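Alkaline serine protease (Pseudoalteromonas sp., PDB 1Y9Z) is a cold-adapted, subtilisin-like serine endopeptidase that probably cleaves peptide bonds in other proteins, probably at alkaline pH. Local coordinates at residues H186-G200 with L405-I419. Sequence-based numbering, arbitrary orientation.
Sequences HAAFSQYTDQVEISG and LSVAGRDNQTGYGMI. With CA (calcium ion), chain D; NA (sodium ion), chain F; NA (sodium ion), chain E.
Ser199 grips the 405-419 loop at three points. Its N donates to Gly417 O at 2.8 Å and its O accepts from Ile419 N, a single bridge with Met418 between the two bonds. With chi1 at -61°, OG lies beside the backbone N and donates to Thr414 O at 2.8 Å; Gly417 N closes the type II' turn on the opposite face of that carbonyl. Tyr416 N adds a nearly straight bond to Glu197 O (172°). At Gly415 a CB would clash with Glu197 C and Ile198 N. Arg410, extended to NE, runs past the Tyr416 ring with CD over one face, and its NH1 donates to Val196 O at 3.1 Å from above the carbonyl plane. At the other end Gln413 CG sits squarely over the His186 ring, 3.7 Å from its centroid, a CH-pi contact, while His186 NE2 donates to Ser190 O at 3.0 Å. A water in the ring plane joins His186 NE2 to Ser190 OG and Gln413 O. Replacing His186 by alanine would probably leave Gln413 without its ring platform and Ser190 O without this donor.

Behind this shell, Asp411 OD2 takes both N and OG1 of Thr414, while OD1 binds calcium with the carbonyls of Leu405, Val407 and Gly409 and with Asp404. Gln195 O and Glu197 OE1 share a sodium ion with Val174, and Glu197 OE2 pairs with Arg395. The Arg410-Ile419 part of the calcium-binding loop lies along edge strand 196-201 of the subtilisin-like parallel sheet, beside strand 174-180, while Ile198 and Ile419 pack together against helices 368-385 and 391-401.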
ATOM      1  N   HIS A 186       9.350  -0.667 -10.423  1.00 12.15           N
ATOM      2  CA  HIS A 186       7.968  -0.748 -10.870  1.00 12.29           C
ATOM      3  C   HIS A 186       7.358  -2.078 -10.429  1.00 11.50           C
ATOM      4  O   HIS A 186       7.952  -3.137 -10.618  1.00 13.08           O
ATOM      5  CB  HIS A 186       7.924  -0.614 -12.399  1.00 11.71           C
ATOM      6  CG  HIS A 186       6.601  -0.961 -13.009  1.00 11.08           C
ATOM      7  ND1 HIS A 186       6.403  -2.106 -13.751  1.00 12.31           N
ATOM      8  CD2 HIS A 186       5.414  -0.310 -12.998  1.00 12.09           C
ATOM      9  CE1 HIS A 186       5.150  -2.145 -14.170  1.00 12.22           C
ATOM     10  NE2 HIS A 186       4.529  -1.067 -13.727  1.00 12.91           N
ATOM     11  N   ALA A 187       6.177  -2.013  -9.823  1.00 10.85           N
ATOM     12  CA  ALA A 187       5.486  -3.214  -9.369  1.00 10.28           C
ATOM     13  C   ALA A 187       5.014  -3.995 -10.591  1.00 11.15           C
ATOM     14  O   ALA A 187       4.341  -3.446 -11.464  1.00 11.25           O
ATOM     15  CB  ALA A 187       4.301  -2.833  -8.495  1.00 11.48           C
ATOM     16  N   ALA A 188       5.356  -5.277 -10.643  1.00 11.25           N
ATOM     17  CA  ALA A 188       4.993  -6.115 -11.780  1.00 11.43           C
ATOM     18  C   ALA A 188       3.510  -6.087 -12.137  1.00 11.30           C
ATOM     19  O   ALA A 188       3.146  -6.214 -13.307  1.00 12.83           O
ATOM     20  CB  ALA A 188       5.439  -7.555 -11.530  1.00 12.79           C
ATOM     21  N   PHE A 189       2.653  -5.917 -11.136  1.00 10.36           N
ATOM     22  CA  PHE A 189       1.211  -5.899 -11.368  1.00  9.85           C
ATOM     23  C   PHE A 189       0.648  -4.549 -11.801  1.00  9.07           C
ATOM     24  O   PHE A 189      -0.477  -4.475 -12.291  1.00  9.53           O
ATOM     25  CB  PHE A 189       0.472  -6.330 -10.096  1.00 10.20           C
ATOM     26  CG  PHE A 189       0.730  -5.432  -8.910  1.00  9.45           C
ATOM     27  CD1 PHE A 189       1.558  -5.849  -7.874  1.00 10.59           C
ATOM     28  CD2 PHE A 189       0.176  -4.155  -8.847  1.00  9.47           C
ATOM     29  CE1 PHE A 189       1.833  -5.005  -6.796  1.00 10.23           C
ATOM     30  CE2 PHE A 189       0.445  -3.306  -7.777  1.00 10.41           C
ATOM     31  CZ  PHE A 189       1.275  -3.733  -6.752  1.00 10.66           C
ATOM     32  N   SER A 190       1.421  -3.485 -11.608  1.00  9.70           N
ATOM     33  CA  SER A 190       0.958  -2.139 -11.925  1.00  9.44           C
ATOM     34  C   SER A 190       0.753  -1.909 -13.418  1.00  9.35           C
ATOM     35  O   SER A 190       1.699  -1.962 -14.200  1.00  9.67           O
ATOM     36  CB  SER A 190       1.944  -1.115 -11.354  1.00 10.94           C
ATOM     37  OG  SER A 190       1.418   0.196 -11.399  1.00 10.16           O
ATOM     38  N   GLN A 191      -0.492  -1.653 -13.809  1.00  8.98           N
ATOM     39  CA  GLN A 191      -0.806  -1.424 -15.213  1.00  8.77           C
ATOM     40  C   GLN A 191      -0.019  -0.244 -15.768  1.00  9.36           C
ATOM     41  O   GLN A 191       0.101   0.800 -15.126  1.00  8.72           O
ATOM     42  CB  GLN A 191      -2.314  -1.213 -15.384  1.00  9.70           C
ATOM     43  CG  GLN A 191      -3.093  -2.522 -15.319  1.00  9.32           C
ATOM     44  CD  GLN A 191      -4.589  -2.334 -15.177  1.00  9.73           C
ATOM     45  OE1 GLN A 191      -5.228  -1.648 -15.982  1.00 11.83           O
ATOM     46  NE2 GLN A 191      -5.162  -2.955 -14.156  1.00  7.98           N
ATOM     47  N   TYR A 192       0.529  -0.426 -16.966  1.00  9.32           N
ATOM     48  CA  TYR A 192       1.321   0.612 -17.610  1.00  9.88           C
ATOM     49  C   TYR A 192       0.578   1.187 -18.815  1.00  9.57           C
ATOM     50  O   TYR A 192       0.220   0.462 -19.745  1.00 10.45           O
ATOM     51  CB  TYR A 192       2.687   0.047 -18.030  1.00 11.32           C
ATOM     52  CG  TYR A 192       2.621  -1.166 -18.936  1.00 11.90           C
ATOM     53  CD1 TYR A 192       2.344  -2.440 -18.427  1.00 12.13           C
ATOM     54  CD2 TYR A 192       2.821  -1.035 -20.309  1.00 12.77           C
ATOM     55  CE1 TYR A 192       2.268  -3.552 -19.273  1.00 14.05           C
ATOM     56  CE2 TYR A 192       2.746  -2.133 -21.156  1.00 13.71           C
ATOM     57  CZ  TYR A 192       2.470  -3.387 -20.636  1.00 14.17           C
ATOM     58  OH  TYR A 192       2.403  -4.462 -21.495  1.00 18.32           O
ATOM     59  N   THR A 193       0.346   2.496 -18.792  1.00  9.73           N
ATOM     60  CA  THR A 193      -0.378   3.162 -19.872  1.00  9.44           C
ATOM     61  C   THR A 193       0.186   4.554 -20.098  1.00  9.61           C
ATOM     62  O   THR A 193       0.993   5.041 -19.303  1.00  9.62           O
ATOM     63  CB  THR A 193      -1.869   3.347 -19.525  1.00  9.37           C
ATOM     64  OG1 THR A 193      -1.995   4.425 -18.586  1.00  9.52           O
ATOM     65  CG2 THR A 193      -2.454   2.075 -18.915  1.00 10.22           C
ATOM     66  N   ASP A 194      -0.247   5.201 -21.176  1.00  8.99           N
ATOM     67  CA  ASP A 194       0.220   6.550 -21.444  1.00 10.66           C
ATOM     68  C   ASP A 194      -0.522   7.566 -20.581  1.00 10.94           C
ATOM     69  O   ASP A 194      -0.304   8.769 -20.699  1.00 12.94           O
ATOM     70  CB  ASP A 194       0.113   6.905 -22.940  1.00 12.68           C
ATOM     71  CG  ASP A 194      -1.277   6.705 -23.513  1.00 13.93           C
ATOM     72  OD1 ASP A 194      -2.219   6.390 -22.762  1.00 14.45           O
ATOM     73  OD2 ASP A 194      -1.422   6.873 -24.745  1.00 16.93           O
ATOM     74  N   GLN A 195      -1.399   7.067 -19.711  1.00  9.76           N
ATOM     75  CA  GLN A 195      -2.138   7.918 -18.780  1.00  9.44           C
ATOM     76  C   GLN A 195      -1.431   7.923 -17.422  1.00  9.51           C
ATOM     77  O   GLN A 195      -1.559   8.886 -16.672  1.00  9.42           O
ATOM     78  CB  GLN A 195      -3.575   7.422 -18.592  1.00  8.92           C
ATOM     79  CG  GLN A 195      -4.568   7.873 -19.656  1.00  9.69           C
ATOM     80  CD  GLN A 195      -4.968   9.336 -19.522  1.00 10.14           C
ATOM     81  OE1 GLN A 195      -5.161   9.845 -18.413  1.00 11.08           O
ATOM     82  NE2 GLN A 195      -5.118  10.013 -20.655  1.00 11.09           N
ATOM     83  N   VAL A 196      -0.700   6.851 -17.104  1.00  9.65           N
ATOM     84  CA  VAL A 196       0.018   6.779 -15.829  1.00  9.72           C
ATOM     85  C   VAL A 196       0.788   8.084 -15.693  1.00 10.13           C
ATOM     86  O   VAL A 196       1.602   8.441 -16.548  1.00 10.74           O
ATOM     87  CB  VAL A 196       0.971   5.568 -15.776  1.00  8.97           C
ATOM     88  CG1 VAL A 196       1.877   5.660 -14.542  1.00 10.00           C
ATOM     89  CG2 VAL A 196       0.151   4.286 -15.702  1.00 10.03           C
ATOM     90  N   GLU A 197       0.525   8.782 -14.597  1.00 10.69           N
ATOM     91  CA  GLU A 197       1.081  10.106 -14.363  1.00 10.85           C
ATOM     92  C   GLU A 197       2.114  10.241 -13.251  1.00 10.41           C
ATOM     93  O   GLU A 197       3.057  11.028 -13.361  1.00 10.58           O
ATOM     94  CB  GLU A 197      -0.098  11.037 -14.082  1.00 13.01           C
ATOM     95  CG  GLU A 197       0.122  12.508 -14.317  1.00 14.38           C
ATOM     96  CD  GLU A 197      -1.190  13.264 -14.276  1.00 14.70           C
ATOM     97  OE1 GLU A 197      -2.173  12.766 -14.866  1.00 15.45           O
ATOM     98  OE2 GLU A 197      -1.246  14.347 -13.664  1.00 16.51           O
ATOM     99  N   ILE A 198       1.937   9.484 -12.179  1.00  9.94           N
ATOM    100  CA  ILE A 198       2.848   9.585 -11.051  1.00  9.97           C
ATOM    101  C   ILE A 198       2.836   8.268 -10.287  1.00 10.19           C
ATOM    102  O   ILE A 198       1.895   7.483 -10.415  1.00 10.20           O
ATOM    103  CB  ILE A 198       2.407  10.770 -10.152  1.00 11.19           C
ATOM    104  CG1 ILE A 198       3.543  11.192  -9.226  1.00 11.31           C
ATOM    105  CG2 ILE A 198       1.165  10.392  -9.355  1.00 11.71           C
ATOM    106  CD1 ILE A 198       3.313  12.550  -8.582  1.00 13.47           C
ATOM    107  N   SER A 199       3.882   8.024  -9.503  1.00  9.82           N
ATOM    108  CA  SER A 199       3.999   6.791  -8.739  1.00 10.05           C
ATOM    109  C   SER A 199       3.971   6.999  -7.235  1.00  9.79           C
ATOM    110  O   SER A 199       4.285   8.079  -6.728  1.00 10.66           O
ATOM    111  CB  SER A 199       5.297   6.066  -9.095  1.00 10.17           C
ATOM    112  OG  SER A 199       5.339   5.718 -10.466  1.00 11.48           O
ATOM    113  N   GLY A 200       3.596   5.937  -6.533  1.00  9.66           N
ATOM    114  CA  GLY A 200       3.553   5.974  -5.086  1.00 10.28           C
ATOM    115  C   GLY A 200       3.861   4.596  -4.537  1.00 10.26           C
ATOM    116  O   GLY A 200       3.849   3.613  -5.281  1.00 10.26           O
ATOM    117  N   LEU A 405      11.829   8.115 -12.341  1.00 14.32           N
ATOM    118  CA  LEU A 405      12.183   6.719 -12.100  1.00 14.91           C
ATOM    119  C   LEU A 405      12.343   5.993 -13.431  1.00 15.13           C
ATOM    120  O   LEU A 405      11.963   6.514 -14.476  1.00 15.13           O
ATOM    121  CB  LEU A 405      11.086   6.019 -11.290  1.00 14.61           C
ATOM    122  CG  LEU A 405      10.675   6.586  -9.930  1.00 13.85           C
ATOM    123  CD1 LEU A 405       9.606   5.686  -9.313  1.00 12.67           C
ATOM    124  CD2 LEU A 405      11.885   6.675  -9.016  1.00 15.98           C
ATOM    125  N   SER A 406      12.903   4.788 -13.387  1.00 17.35           N
ATOM    126  CA  SER A 406      13.089   3.986 -14.592  1.00 18.51           C
ATOM    127  C   SER A 406      13.813   4.776 -15.681  1.00 18.98           C
ATOM    128  O   SER A 406      14.717   5.560 -15.392  1.00 20.22           O
ATOM    129  CB  SER A 406      11.723   3.510 -15.102  1.00 19.27           C
ATOM    130  OG  SER A 406      11.855   2.590 -16.170  1.00 21.76           O
ATOM    131  N   VAL A 407      13.416   4.565 -16.932  1.00 18.85           N
ATOM    132  CA  VAL A 407      14.034   5.268 -18.049  1.00 19.00           C
ATOM    133  C   VAL A 407      13.822   6.770 -17.887  1.00 18.51           C
ATOM    134  O   VAL A 407      12.811   7.210 -17.336  1.00 18.45           O
ATOM    135  CB  VAL A 407      13.435   4.804 -19.400  1.00 19.39           C
ATOM    136  CG1 VAL A 407      11.949   5.122 -19.450  1.00 19.54           C
ATOM    137  CG2 VAL A 407      14.167   5.473 -20.554  1.00 21.23           C
ATOM    138  N   ALA A 408      14.784   7.555 -18.363  1.00 18.57           N
ATOM    139  CA  ALA A 408      14.706   9.007 -18.265  1.00 17.94           C
ATOM    140  C   ALA A 408      13.424   9.543 -18.889  1.00 16.71           C
ATOM    141  O   ALA A 408      13.006   9.096 -19.960  1.00 18.24           O
ATOM    142  CB  ALA A 408      15.918   9.639 -18.945  1.00 19.47           C
ATOM    143  N   GLY A 409      12.806  10.507 -18.212  1.00 16.48           N
ATOM    144  CA  GLY A 409      11.581  11.101 -18.710  1.00 15.46           C
ATOM    145  C   GLY A 409      10.339  10.319 -18.338  1.00 15.10           C
ATOM    146  O   GLY A 409      10.416   9.261 -17.717  1.00 14.49           O
ATOM    147  N   ARG A 410       9.183  10.841 -18.726  1.00 13.96           N
ATOM    148  CA  ARG A 410       7.926  10.176 -18.423  1.00 13.87           C
ATOM    149  C   ARG A 410       7.853   8.828 -19.132  1.00 13.61           C
ATOM    150  O   ARG A 410       8.230   8.710 -20.295  1.00 14.76           O
ATOM    151  CB  ARG A 410       6.748  11.046 -18.867  1.00 14.67           C
ATOM    152  CG  ARG A 410       5.390  10.457 -18.517  1.00 14.22           C
ATOM    153  CD  ARG A 410       4.246  11.347 -18.985  1.00 15.70           C
ATOM    154  NE  ARG A 410       2.961  10.824 -18.530  1.00 14.72           N
ATOM    155  CZ  ARG A 410       1.815  11.499 -18.565  1.00 14.70           C
ATOM    156  NH1 ARG A 410       0.700  10.933 -18.125  1.00 15.80           N
ATOM    157  NH2 ARG A 410       1.782  12.740 -19.034  1.00 16.71           N
ATOM    158  N   ASP A 411       7.392   7.805 -18.419  1.00 12.33           N
ATOM    159  CA  ASP A 411       7.229   6.483 -19.013  1.00 11.66           C
ATOM    160  C   ASP A 411       5.899   5.895 -18.556  1.00 11.00           C
ATOM    161  O   ASP A 411       5.303   6.373 -17.585  1.00 11.44           O
ATOM    162  CB  ASP A 411       8.401   5.550 -18.664  1.00 11.23           C
ATOM    163  CG  ASP A 411       8.679   5.475 -17.179  1.00 12.27           C
ATOM    164  OD1 ASP A 411       9.642   6.124 -16.720  1.00 12.57           O
ATOM    165  OD2 ASP A 411       7.930   4.766 -16.478  1.00 12.29           O
ATOM    166  N   ASN A 412       5.427   4.873 -19.263  1.00 10.66           N
ATOM    167  CA  ASN A 412       4.141   4.251 -18.953  1.00 10.17           C
ATOM    168  C   ASN A 412       4.106   3.467 -17.648  1.00 10.00           C
ATOM    169  O   ASN A 412       3.032   3.236 -17.090  1.00 10.20           O
ATOM    170  CB  ASN A 412       3.703   3.328 -20.096  1.00  9.69           C
ATOM    171  CG  ASN A 412       3.365   4.082 -21.374  1.00 10.67           C
ATOM    172  OD1 ASN A 412       2.867   3.489 -22.331  1.00 11.79           O
ATOM    173  ND2 ASN A 412       3.632   5.384 -21.396  1.00 12.27           N
ATOM    174  N   GLN A 413       5.269   3.046 -17.167  1.00 10.15           N
ATOM    175  CA  GLN A 413       5.326   2.288 -15.922  1.00 10.56           C
ATOM    176  C   GLN A 413       5.233   3.148 -14.666  1.00 10.54           C
ATOM    177  O   GLN A 413       4.485   2.824 -13.740  1.00 10.20           O
ATOM    178  CB  GLN A 413       6.616   1.465 -15.853  1.00 11.21           C
ATOM    179  CG  GLN A 413       6.612   0.214 -16.716  1.00 12.20           C
ATOM    180  CD  GLN A 413       6.733   0.504 -18.199  1.00 14.07           C
ATOM    181  OE1 GLN A 413       6.235  -0.258 -19.029  1.00 16.49           O
ATOM    182  NE2 GLN A 413       7.409   1.595 -18.543  1.00 11.84           N
ATOM    183  N   THR A 414       5.974   4.250 -14.643  1.00 10.68           N
ATOM    184  CA  THR A 414       6.024   5.115 -13.468  1.00 10.13           C
ATOM    185  C   THR A 414       5.583   6.569 -13.654  1.00 10.10           C
ATOM    186  O   THR A 414       5.643   7.361 -12.710  1.00 10.65           O
ATOM    187  CB  THR A 414       7.452   5.116 -12.888  1.00 10.80           C
ATOM    188  OG1 THR A 414       8.363   5.656 -13.857  1.00 10.98           O
ATOM    189  CG2 THR A 414       7.882   3.696 -12.546  1.00 10.99           C
ATOM    190  N   GLY A 415       5.136   6.923 -14.855  1.00 10.56           N
ATOM    191  CA  GLY A 415       4.720   8.293 -15.100  1.00 10.24           C
ATOM    192  C   GLY A 415       5.904   9.231 -14.940  1.00 10.89           C
ATOM    193  O   GLY A 415       6.992   8.950 -15.439  1.00 11.45           O
ATOM    194  N   TYR A 416       5.701  10.345 -14.244  1.00 11.15           N
ATOM    195  CA  TYR A 416       6.783  11.298 -14.023  1.00 11.38           C
ATOM    196  C   TYR A 416       7.715  10.846 -12.904  1.00 12.71           C
ATOM    197  O   TYR A 416       8.777  11.433 -12.698  1.00 13.79           O
ATOM    198  CB  TYR A 416       6.214  12.684 -13.716  1.00 11.82           C
ATOM    199  CG  TYR A 416       5.607  13.347 -14.930  1.00 12.64           C
ATOM    200  CD1 TYR A 416       6.403  13.708 -16.020  1.00 14.34           C
ATOM    201  CD2 TYR A 416       4.237  13.586 -15.007  1.00 13.24           C
ATOM    202  CE1 TYR A 416       5.847  14.288 -17.156  1.00 14.46           C
ATOM    203  CE2 TYR A 416       3.670  14.165 -16.142  1.00 13.74           C
ATOM    204  CZ  TYR A 416       4.481  14.512 -17.211  1.00 14.85           C
ATOM    205  OH  TYR A 416       3.918  15.066 -18.338  1.00 17.60           O
ATOM    206  N   GLY A 417       7.321   9.801 -12.185  1.00 11.73           N
ATOM    207  CA  GLY A 417       8.166   9.296 -11.118  1.00 11.76           C
ATOM    208  C   GLY A 417       7.523   9.266  -9.748  1.00 11.58           C
ATOM    209  O   GLY A 417       6.303   9.345  -9.613  1.00 11.96           O
ATOM    210  N   MET A 418       8.364   9.156  -8.724  1.00 11.99           N
ATOM    211  CA  MET A 418       7.900   9.099  -7.344  1.00 12.56           C
ATOM    212  C   MET A 418       7.483  10.469  -6.829  1.00 12.08           C
ATOM    213  O   MET A 418       8.236  11.437  -6.940  1.00 12.61           O
ATOM    214  CB  MET A 418       9.004   8.533  -6.450  1.00 13.47           C
ATOM    215  CG  MET A 418       8.555   8.257  -5.029  1.00 15.27           C
ATOM    216  SD  MET A 418       7.362   6.910  -4.965  1.00 18.23           S
ATOM    217  CE  MET A 418       8.036   5.919  -3.634  1.00 18.49           C
ATOM    218  N   ILE A 419       6.284  10.548  -6.263  1.00 12.15           N
ATOM    219  CA  ILE A 419       5.786  11.807  -5.727  1.00 12.79           C
ATOM    220  C   ILE A 419       6.750  12.304  -4.646  1.00 12.71           C
ATOM    221  O   ILE A 419       7.302  11.513  -3.881  1.00 12.99           O
ATOM    222  CB  ILE A 419       4.358  11.634  -5.153  1.00 12.44           C
ATOM    223  CG1 ILE A 419       3.777  12.999  -4.781  1.00 13.93           C
ATOM    224  CG2 ILE A 419       4.380  10.682  -3.960  1.00 13.79           C
ATOM    225  CD1 ILE A 419       2.281  12.984  -4.552  1.00 14.85           C
TER
HETATM  226 CA    CA D 604      11.044   7.849 -16.039  1.00 12.94          CA
HETATM  227 NA    NA F 608      -3.434  10.437 -15.641  1.00 17.15          NA
HETATM  228 NA    NA E 607      -5.747  10.233 -16.134  1.00  8.76          NA
HETATM  229  O   HOH W   1       2.479   0.990 -13.693  1.00 10.20           O
HETATM  230  O   HOH W   2       2.627   7.680 -19.084  1.00 17.70           O
HETATM  231  O   HOH W   3      -1.512  12.729 -17.775  1.00 20.48           O
HETATM  232  O   HOH W   4       9.380   8.133 -14.318  1.00 11.93           O